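Local coordinates for protein SusD homolog (Bacteroides thetaiotaomicron VPI-5482, PDB 3IHV) that probably binds glycans at the bacterial cell surface as an outer-membrane SusD-family protein, at residues Asp311-Arg320 / Lys457-Phe465. Residues are numbered along the deposited sequence; the frame is centred on the assembly and turned at random.
Sequences DWREDVSDIR and KERSYELSF. With EDO (1,2-ethanediol), chain G.
R320 bends at chi3 (-66°), and E458 and E462, both with CG anti to the backbone N, bend at chi2 (66° in E458), which brings one guanidinium between two glutamates on the same side of helix 448-463. From that position R320 illustrates how a single arginine can tie a loop to a buried helix. NH1 donates to OE1 of E462 at 2.8 Å, using the anti lone pair of that oxygen, while NH1 and NH2 converge end-on on OE2 of E458, the NH1 bond being 2.7 Å. On its own side of the contact, D318 takes the remaining edge side-on: R320 NE meets D318 OD1 at 3.0 Å and NH2 meets OD2. Since D318 OD1 also caps the backbone N of R320, the carboxylate holds the arginine by its backbone N as well as by the NE/NH2 edge of its guanidinium.

W312 shares the same carboxylate. Its NE1 reaches D318 OD2 at 3.0 Å, from the face of the carboxylate opposite R320 NH2, and its five-membered ring stacks face-to-face on Y461, centroids 3.8 Å apart and planes 11° from parallel. K457 CG covers the other face of the tyrosine, and CB of Y461 sits over one face of the R320 guanidinium. Beyond the stack, a water joins Y461 OH (2.6 Å) to D315 OD2 and K457 NZ.

An alanine in place of R320 would probably leave the carboxylates of D318, E458 and E462 near one another without the positive charge they share. R427 also pairs with E458, and R396 and R429 with E462. Acidic and basic groups thus interlock through this largely buried part of the SusD-family region, beside the packed W312-Y461 pair, in a network likely to keep the three carboxylates ionised.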
loop_
_atom_site.group_PDB
_atom_site.type_symbol
_atom_site.label_atom_id
_atom_site.label_comp_id
_atom_site.label_asym_id
_atom_site.label_seq_id
_atom_site.Cartn_x
_atom_site.Cartn_y
_atom_site.Cartn_z
ATOM N N ASP A 311 -1.737 -21.095 9.165
ATOM C CA ASP A 311 -2.729 -20.463 10.052
ATOM C C ASP A 311 -4.030 -20.271 9.309
ATOM O O ASP A 311 -5.090 -20.652 9.785
ATOM C CB ASP A 311 -2.297 -19.098 10.560
ATOM C CG ASP A 311 -1.211 -19.178 11.582
ATOM O OD1 ASP A 311 -0.987 -20.286 12.120
ATOM O OD2 ASP A 311 -0.557 -18.135 11.798
ATOM N N TRP A 312 -3.926 -19.734 8.102
ATOM C CA TRP A 312 -5.125 -19.400 7.335
ATOM C C TRP A 312 -5.895 -20.630 6.893
ATOM O O TRP A 312 -7.116 -20.592 6.798
ATOM C CB TRP A 312 -4.758 -18.601 6.086
ATOM C CG TRP A 312 -5.798 -17.612 5.658
ATOM C CD1 TRP A 312 -7.098 -17.552 6.053
ATOM C CD2 TRP A 312 -5.621 -16.571 4.680
ATOM N NE1 TRP A 312 -7.722 -16.504 5.428
ATOM C CE2 TRP A 312 -6.845 -15.884 4.584
ATOM C CE3 TRP A 312 -4.533 -16.134 3.909
ATOM C CZ2 TRP A 312 -7.028 -14.786 3.725
ATOM C CZ3 TRP A 312 -4.699 -15.045 3.079
ATOM C CH2 TRP A 312 -5.942 -14.386 2.978
ATOM N N ARG A 313 -5.196 -21.732 6.610
ATOM C CA ARG A 313 -5.864 -22.961 6.204
ATOM C C ARG A 313 -6.816 -23.551 7.262
ATOM O O ARG A 313 -7.699 -24.330 6.906
ATOM C CB ARG A 313 -4.876 -24.024 5.733
ATOM C CG ARG A 313 -4.248 -23.664 4.408
ATOM C CD ARG A 313 -3.320 -24.745 3.883
ATOM N NE ARG A 313 -2.990 -24.483 2.474
ATOM C CZ ARG A 313 -2.227 -25.264 1.724
ATOM N NH1 ARG A 313 -1.724 -26.390 2.219
ATOM N NH2 ARG A 313 -1.999 -24.947 0.453
ATOM N N GLU A 314 -6.607 -23.210 8.525
ATOM C CA GLU A 314 -7.515 -23.642 9.578
ATOM C C GLU A 314 -8.941 -23.063 9.416
ATOM O O GLU A 314 -9.899 -23.724 9.768
ATOM C CB GLU A 314 -6.934 -23.262 10.950
ATOM C CG GLU A 314 -5.661 -24.026 11.296
ATOM C CD GLU A 314 -5.880 -25.565 11.374
ATOM O OE1 GLU A 314 -6.703 -26.040 12.206
ATOM O OE2 GLU A 314 -5.243 -26.308 10.593
ATOM N N ASP A 315 -9.066 -21.847 8.890
ATOM C CA ASP A 315 -10.375 -21.172 8.663
ATOM C C ASP A 315 -10.894 -21.530 7.276
ATOM O O ASP A 315 -10.883 -20.717 6.324
ATOM C CB ASP A 315 -10.195 -19.664 8.759
ATOM C CG ASP A 315 -9.768 -19.212 10.151
ATOM O OD1 ASP A 315 -9.861 -20.057 11.051
ATOM O OD2 ASP A 315 -9.394 -18.037 10.321
ATOM N N VAL A 316 -11.354 -22.770 7.170
ATOM C CA VAL A 316 -11.659 -23.350 5.890
ATOM C C VAL A 316 -12.566 -22.540 4.979
ATOM O O VAL A 316 -12.271 -22.371 3.790
ATOM C CB VAL A 316 -12.196 -24.809 6.084
ATOM C CG1 VAL A 316 -12.700 -25.378 4.776
ATOM C CG2 VAL A 316 -11.057 -25.705 6.669
ATOM N N SER A 317 -13.637 -22.006 5.536
ATOM C CA SER A 317 -14.654 -21.322 4.752
ATOM C C SER A 317 -14.301 -19.903 4.351
ATOM O O SER A 317 -15.069 -19.269 3.651
ATOM C CB SER A 317 -15.985 -21.355 5.501
ATOM O OG SER A 317 -16.361 -22.701 5.733
ATOM N N ASP A 318 -13.153 -19.399 4.781
ATOM C CA ASP A 318 -12.713 -18.057 4.387
ATOM C C ASP A 318 -12.279 -18.115 2.924
ATOM O O ASP A 318 -11.215 -18.700 2.603
ATOM C CB ASP A 318 -11.559 -17.641 5.288
ATOM C CG ASP A 318 -11.127 -16.220 5.071
ATOM O OD1 ASP A 318 -11.347 -15.675 3.957
ATOM O OD2 ASP A 318 -10.516 -15.665 6.013
ATOM N N ILE A 319 -13.075 -17.498 2.051
ATOM C CA ILE A 319 -12.820 -17.557 0.604
ATOM C C ILE A 319 -11.652 -16.678 0.164
ATOM O O ILE A 319 -11.176 -16.783 -0.959
ATOM C CB ILE A 319 -14.091 -17.250 -0.255
ATOM C CG1 ILE A 319 -14.484 -15.774 -0.188
ATOM C CG2 ILE A 319 -15.227 -18.231 0.135
ATOM C CD1 ILE A 319 -15.477 -15.361 -1.269
ATOM N N ARG A 320 -11.187 -15.809 1.042
ATOM C CA ARG A 320 -10.123 -14.908 0.672
ATOM C C ARG A 320 -8.811 -15.631 0.551
ATOM O O ARG A 320 -7.939 -15.157 -0.142
ATOM C CB ARG A 320 -9.957 -13.822 1.692
ATOM C CG ARG A 320 -11.154 -12.896 1.794
ATOM C CD ARG A 320 -11.043 -11.966 2.978
ATOM N NE ARG A 320 -11.114 -12.716 4.238
ATOM C CZ ARG A 320 -11.170 -12.153 5.452
ATOM N NH1 ARG A 320 -11.180 -10.844 5.598
ATOM N NH2 ARG A 320 -11.231 -12.894 6.529
ATOM N N LYS A 457 -4.949 -9.717 13.267
ATOM C CA LYS A 457 -4.970 -10.877 12.395
ATOM C C LYS A 457 -5.848 -10.638 11.159
ATOM O O LYS A 457 -5.483 -11.004 10.009
ATOM C CB LYS A 457 -5.464 -12.119 13.166
ATOM C CG LYS A 457 -5.407 -13.376 12.346
ATOM C CD LYS A 457 -5.691 -14.639 13.200
ATOM C CE LYS A 457 -7.124 -14.697 13.615
ATOM N NZ LYS A 457 -7.409 -16.018 14.213
ATOM N N GLU A 458 -7.010 -10.025 11.375
ATOM C CA GLU A 458 -7.945 -9.774 10.260
ATOM C C GLU A 458 -7.295 -8.944 9.178
ATOM O O GLU A 458 -7.557 -9.137 7.996
ATOM C CB GLU A 458 -9.222 -9.101 10.771
ATOM C CG GLU A 458 -10.314 -9.124 9.771
ATOM C CD GLU A 458 -10.809 -10.539 9.479
ATOM O OE1 GLU A 458 -10.796 -11.380 10.414
ATOM O OE2 GLU A 458 -11.201 -10.803 8.318
ATOM N N ARG A 459 -6.444 -7.993 9.575
ATOM C CA ARG A 459 -5.718 -7.187 8.610
ATOM C C ARG A 459 -4.862 -8.032 7.680
ATOM O O ARG A 459 -4.768 -7.724 6.466
ATOM C CB ARG A 459 -4.886 -6.095 9.304
ATOM C CG ARG A 459 -5.762 -5.028 9.987
ATOM C CD ARG A 459 -4.919 -3.892 10.537
ATOM N NE ARG A 459 -4.309 -3.082 9.477
ATOM C CZ ARG A 459 -4.968 -2.209 8.720
ATOM N NH1 ARG A 459 -6.288 -1.991 8.861
ATOM N NH2 ARG A 459 -4.310 -1.588 7.761
ATOM N N SER A 460 -4.256 -9.103 8.210
ATOM C CA SER A 460 -3.507 -10.012 7.351
ATOM C C SER A 460 -4.438 -10.746 6.407
ATOM O O SER A 460 -4.151 -10.833 5.212
ATOM C CB SER A 460 -2.633 -10.972 8.166
ATOM O OG SER A 460 -3.371 -11.991 8.798
ATOM N N TYR A 461 -5.573 -11.254 6.899
ATOM C CA TYR A 461 -6.532 -11.988 6.048
ATOM C C TYR A 461 -7.227 -11.110 5.017
ATOM O O TYR A 461 -7.514 -11.572 3.896
ATOM C CB TYR A 461 -7.563 -12.748 6.895
ATOM C CG TYR A 461 -6.979 -13.836 7.802
ATOM C CD1 TYR A 461 -5.749 -14.442 7.533
ATOM C CD2 TYR A 461 -7.726 -14.354 8.839
ATOM C CE1 TYR A 461 -5.262 -15.468 8.320
ATOM C CE2 TYR A 461 -7.259 -15.405 9.616
ATOM C CZ TYR A 461 -6.029 -15.954 9.353
ATOM O OH TYR A 461 -5.571 -16.989 10.136
ATOM N N GLU A 462 -7.437 -9.836 5.358
ATOM C CA GLU A 462 -8.127 -8.959 4.434
ATOM C C GLU A 462 -7.217 -8.306 3.405
ATOM O O GLU A 462 -7.577 -8.190 2.213
ATOM C CB GLU A 462 -8.871 -7.859 5.209
ATOM C CG GLU A 462 -9.645 -6.897 4.302
ATOM C CD GLU A 462 -10.710 -7.562 3.428
ATOM O OE1 GLU A 462 -11.200 -8.699 3.756
ATOM O OE2 GLU A 462 -11.031 -6.968 2.362
ATOM N N LEU A 463 -6.044 -7.882 3.862
ATOM C CA LEU A 463 -5.167 -7.007 3.088
ATOM C C LEU A 463 -3.808 -7.596 2.687
ATOM O O LEU A 463 -2.928 -6.860 2.257
ATOM C CB LEU A 463 -4.920 -5.748 3.940
ATOM C CG LEU A 463 -6.156 -4.993 4.408
ATOM C CD1 LEU A 463 -5.760 -3.995 5.526
ATOM C CD2 LEU A 463 -6.795 -4.275 3.270
ATOM N N SER A 464 -3.636 -8.911 2.823
ATOM C CA SER A 464 -2.360 -9.545 2.568
ATOM C C SER A 464 -1.754 -9.091 1.264
ATOM O O SER A 464 -2.467 -8.972 0.290
ATOM C CB SER A 464 -2.491 -11.083 2.558
ATOM O OG SER A 464 -3.372 -11.562 1.554
ATOM N N PHE A 465 -0.436 -8.775 1.296
ATOM C CA PHE A 465 0.351 -8.452 0.103
ATOM C C PHE A 465 0.055 -7.064 -0.501
ATOM O O PHE A 465 0.734 -6.662 -1.446
ATOM C CB PHE A 465 0.255 -9.559 -0.954
ATOM C CG PHE A 465 0.276 -10.926 -0.360
ATOM C CD1 PHE A 465 1.329 -11.317 0.473
ATOM C CD2 PHE A 465 -0.773 -11.820 -0.584
ATOM C CE1 PHE A 465 1.317 -12.571 1.064
ATOM C CE2 PHE A 465 -0.773 -13.063 0.023
ATOM C CZ PHE A 465 0.263 -13.430 0.861
HETATM C C1 EDO G . -3.767 -21.087 0.091
HETATM O O1 EDO G . -3.929 -21.994 1.203
HETATM C C2 EDO G . -2.727 -21.529 -0.906
HETATM O O2 EDO G . -2.975 -22.869 -1.333
HETATM O O HOH W 1 -3.066 -15.988 11.558
HETATM O O HOH W 2 -7.210 -17.924 11.890
#